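Local coordinates for cellulosomal scaffoldin anchoring protein C (Acetivibrio cellulolyticus, PDB 4UYP) that anchors bacterial cellulosomes at the cell surface, its cohesin domain here holding the dockerin of the adaptor scaffoldin ScaB in a type I interaction, at residues D102-K105 with V106-Y110; T113-S116 with A117-S120. All coordinates share one frame; numbering follows the deposited sequence. Where two conformers were deposited one is given.

Interaction 1. Residues D102-K105 with V106-Y110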
loop_
_atom_site.group_PDB
_atom_site.type_symbol
_atom_site.label_atom_id
_atom_site.label_comp_id
_atom_site.label_asym_id
_atom_site.label_seq_id
_atom_site.Cartn_x
_atom_site.Cartn_y
_atom_site.Cartn_z
ATOM N N ASP C 102 16.733 -9.473 12.641
ATOM C CA ASP C 102 17.901 -10.262 12.995
ATOM C C ASP C 102 17.832 -11.658 12.343
ATOM O O ASP C 102 18.938 -12.258 12.200
ATOM C CB ASP C 102 17.882 -10.568 14.518
ATOM C CG ASP C 102 18.300 -9.402 15.370
ATOM O OD1 ASP C 102 18.489 -8.241 14.921
ATOM O OD2 ASP C 102 18.435 -9.636 16.648
ATOM N N SER C 103 16.674 -12.148 11.920
ATOM C CA SER C 103 16.577 -13.450 11.276
ATOM C C SER C 103 16.689 -13.454 9.772
ATOM O O SER C 103 16.597 -14.509 9.136
ATOM C CB SER C 103 15.307 -14.115 11.750
ATOM O OG SER C 103 14.193 -13.441 11.168
ATOM N N ALA C 104 17.001 -12.275 9.230
ATOM C CA ALA C 104 17.167 -12.164 7.743
ATOM C C ALA C 104 18.304 -13.070 7.249
ATOM O O ALA C 104 19.352 -13.176 7.898
ATOM C CB ALA C 104 17.442 -10.702 7.430
ATOM N N LYS C 105 18.094 -13.662 6.071
ATOM C CA LYS C 105 19.118 -14.488 5.464
ATOM C C LYS C 105 19.728 -13.711 4.336
ATOM O O LYS C 105 19.113 -12.905 3.640
ATOM C CB LYS C 105 18.571 -15.810 4.912
ATOM C CG LYS C 105 17.733 -16.580 5.955
ATOM C CD LYS C 105 18.588 -17.133 7.022
ATOM C CE LYS C 105 17.954 -18.414 7.583
ATOM N NZ LYS C 105 18.711 -18.756 8.815
ATOM N N VAL C 106 21.032 -13.989 4.128
ATOM C CA VAL C 106 21.727 -13.326 2.996
ATOM C C VAL C 106 21.077 -13.673 1.663
ATOM O O VAL C 106 20.703 -14.864 1.395
ATOM C CB VAL C 106 23.211 -13.787 2.996
ATOM C CG1 VAL C 106 23.965 -13.249 1.767
ATOM C CG2 VAL C 106 23.894 -13.219 4.259
ATOM N N GLY C 107 20.851 -12.629 0.846
ATOM C CA GLY C 107 20.247 -12.799 -0.424
ATOM C C GLY C 107 18.774 -12.386 -0.507
ATOM O O GLY C 107 18.218 -12.216 -1.612
ATOM N N GLU C 108 18.190 -12.174 0.674
ATOM C CA GLU C 108 16.795 -11.701 0.670
ATOM C C GLU C 108 16.755 -10.284 0.139
ATOM O O GLU C 108 17.726 -9.451 0.292
ATOM C CB GLU C 108 16.244 -11.745 2.075
ATOM C CG GLU C 108 16.149 -13.191 2.598
ATOM C CD GLU C 108 15.542 -13.338 4.001
ATOM O OE1 GLU C 108 14.811 -12.550 4.470
ATOM O OE2 GLU C 108 15.629 -14.481 4.464
ATOM N N LEU C 109 15.666 -9.959 -0.554
ATOM C CA LEU C 109 15.478 -8.628 -1.167
ATOM C C LEU C 109 14.167 -8.083 -0.659
ATOM O O LEU C 109 13.108 -8.781 -0.802
ATOM C CB LEU C 109 15.414 -8.712 -2.707
ATOM C CG LEU C 109 16.660 -9.415 -3.329
ATOM C CD1 LEU C 109 16.445 -9.515 -4.827
ATOM C CD2 LEU C 109 17.943 -8.644 -3.108
ATOM N N TYR C 110 14.185 -6.911 -0.088
ATOM C CA TYR C 110 12.935 -6.317 0.473
ATOM C C TYR C 110 12.568 -5.175 -0.367
ATOM O O TYR C 110 13.302 -4.188 -0.578
ATOM C CB TYR C 110 13.141 -5.902 1.919
ATOM C CG TYR C 110 13.735 -7.017 2.796
ATOM C CD1 TYR C 110 13.379 -8.371 2.589
ATOM C CD2 TYR C 110 14.707 -6.766 3.726
ATOM C CE1 TYR C 110 13.859 -9.418 3.392
ATOM C CE2 TYR C 110 15.178 -7.778 4.546
ATOM C CZ TYR C 110 14.796 -9.121 4.321
ATOM O OH TYR C 110 15.310 -10.158 5.062
#
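E108 folds back over the backbone of K105, which its side chain follows from CB to OE2. E108 CB lies 3.5 Å from K105 O. E108 CG leaves beside the backbone N of E108 (chi1 -65°) and comes to 3.2 Å from the same K105 O. The chain then runs straight on, which brings CD alongside K105 N. E108 OE2 accepts a weak hydrogen bond from K105 N at 3.1 Å and also touches CB and CG of K105. The bend being spanned is a type II beta turn from K105 to E108. It leads from the loop after strand 91-100 of the cohesin beta sandwich into strand 109-122. E108 N closes it with a hydrogen bond to K105 O of 3.2 Å. G107 sits at the third position with a positive phi of 104°. OE1, the other tip of E108, takes a short hydrogen bond of 2.5 Å from Y110 OH. The hydroxyl reaches it from above the carboxylate plane. Y110 OH also touches A104 CB at 3.2 Å, and that methyl lies at the ring edge. K130 of the second subunit, another copy of this protein, forms a salt bridge with E108 OE2.

Interaction 2. Residues T113-S116 with A117-S120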
loop_
_atom_site.group_PDB
_atom_site.type_symbol
_atom_site.label_atom_id
_atom_site.label_comp_id
_atom_site.label_asym_id
_atom_site.label_seq_id
_atom_site.Cartn_x
_atom_site.Cartn_y
_atom_site.Cartn_z
ATOM N N THR C 113 8.165 0.090 -1.327
ATOM C CA THR C 113 7.256 0.450 -2.434
ATOM C C THR C 113 6.451 1.729 -2.237
ATOM O O THR C 113 5.941 1.895 -1.182
ATOM C CB THR C 113 6.198 -0.740 -2.666
ATOM O OG1 THR C 113 5.472 -1.072 -1.527
ATOM C CG2 THR C 113 6.995 -2.079 -3.080
ATOM N N THR C 114 6.373 2.564 -3.238
ATOM C CA THR C 114 5.463 3.784 -3.166
ATOM C C THR C 114 3.999 3.358 -3.250
ATOM O O THR C 114 3.668 2.611 -4.212
ATOM C CB THR C 114 5.805 4.693 -4.276
ATOM O OG1 THR C 114 7.203 5.066 -4.276
ATOM C CG2 THR C 114 4.972 6.026 -4.093
ATOM N N ASN C 115 3.163 3.829 -2.377
ATOM C CA ASN C 115 1.716 3.475 -2.336
ATOM C C ASN C 115 0.951 4.599 -3.076
ATOM O O ASN C 115 0.769 5.665 -2.494
ATOM C CB ASN C 115 1.281 3.221 -0.927
ATOM C CG ASN C 115 -0.141 2.642 -0.827
ATOM O OD1 ASN C 115 -0.974 3.098 -1.696
ATOM N ND2 ASN C 115 -0.437 1.873 0.139
ATOM N N SER C 116 0.439 4.323 -4.289
ATOM C CA SER C 116 -0.216 5.395 -5.086
ATOM C C SER C 116 -1.550 5.746 -4.459
ATOM O O SER C 116 -2.013 6.847 -4.806
ATOM C CB SER C 116 -0.283 5.010 -6.576
ATOM O OG SER C 116 -1.048 3.865 -6.544
ATOM N N ALA C 117 -2.175 4.954 -3.619
ATOM C CA ALA C 117 -3.431 5.325 -2.996
ATOM C C ALA C 117 -3.296 6.396 -1.908
ATOM O O ALA C 117 -4.266 7.016 -1.461
ATOM C CB ALA C 117 -4.182 4.102 -2.502
ATOM N N TYR C 118 -2.072 6.554 -1.410
ATOM C CA TYR C 118 -1.826 7.385 -0.243
ATOM C C TYR C 118 -0.737 8.452 -0.550
ATOM O O TYR C 118 -0.326 9.178 0.394
ATOM C CB TYR C 118 -1.379 6.534 1.008
ATOM C CG TYR C 118 -2.517 5.730 1.517
ATOM C CD1 TYR C 118 -2.660 4.408 0.971
ATOM C CD2 TYR C 118 -3.348 6.185 2.537
ATOM C CE1 TYR C 118 -3.716 3.616 1.465
ATOM C CE2 TYR C 118 -4.437 5.401 3.014
ATOM C CZ TYR C 118 -4.506 4.081 2.457
ATOM O OH TYR C 118 -5.585 3.296 2.872
ATOM N N THR C 119 -0.330 8.555 -1.778
ATOM C CA THR C 119 0.747 9.460 -2.206
ATOM C C THR C 119 0.141 10.390 -3.199
ATOM O O THR C 119 -0.415 9.941 -4.231
ATOM C CB THR C 119 1.861 8.671 -2.856
ATOM O OG1 THR C 119 2.409 7.766 -1.852
ATOM C CG2 THR C 119 3.031 9.521 -3.382
ATOM N N SER C 120 0.319 11.698 -2.951
ATOM C CA SER C 120 -0.210 12.707 -3.929
ATOM C C SER C 120 0.593 13.964 -3.722
ATOM O O SER C 120 1.137 14.237 -2.648
ATOM C CB SER C 120 -1.684 13.080 -3.726
ATOM O OG SER C 120 -1.967 13.802 -2.522
#
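N115 O is gripped by two donors, Y118 N and the hydroxyl of T119, which come from opposite faces of its carbonyl plane. The T119 OG1 bond to N115 O is the shorter, at 2.7 Å. The Y118 N bond to N115 O is 3.2 Å and closes a beta turn over N115 to Y118. An Asx turn overlaps it: N115 OD1 accepts from A117 N at 2.9 Å, in the plane of the amide. The pair of turns sits where strand 109-122 of the cohesin sandwich is broken. N115 CG is anti to the backbone N (chi1 -171°), beside the carbonyl carbon, and this carries OD1 forward over the turn. The amide also lies side by side with Y118, both side chains pointing the same way. Their planes stand 89° apart. N115 OD1 meets the ring at its edge, 3.4 Å from Y118 CD1. The other end of the amide is held too, since N115 ND2 makes a hydrogen bond to N39 OD1. T119 OG1 gives its proton to N115 O and also accepts from R37 N, and the R37 side chain makes a cation-pi contact with the Y118 ring. Y118 packs on V25 of the ScaB chain, so the turn places a tyrosine in the dockerin interface. The side chains of T114 and T119 cross at about a right angle. T114 CG2 lies 3.8 Å from T119 OG1.

In the fold
Both interactions use strand 109-122 of the cohesin domain and follow one another along the chain; interaction 1 is the turn that leads into it. Interaction 1 comes first, its centre about 21 Å from the centre of the chain. Interaction 2 follows at the break in the strand, about 10 Å from that centre. Their own centres are 25 Å apart, and they do not touch. The strand runs antiparallel between 133-141 and 33-39. Interaction 1 leans on 133-141, while interaction 2 meets both neighbours. Both sites reach the second subunit, and interaction 2 also packs against the ScaB chain.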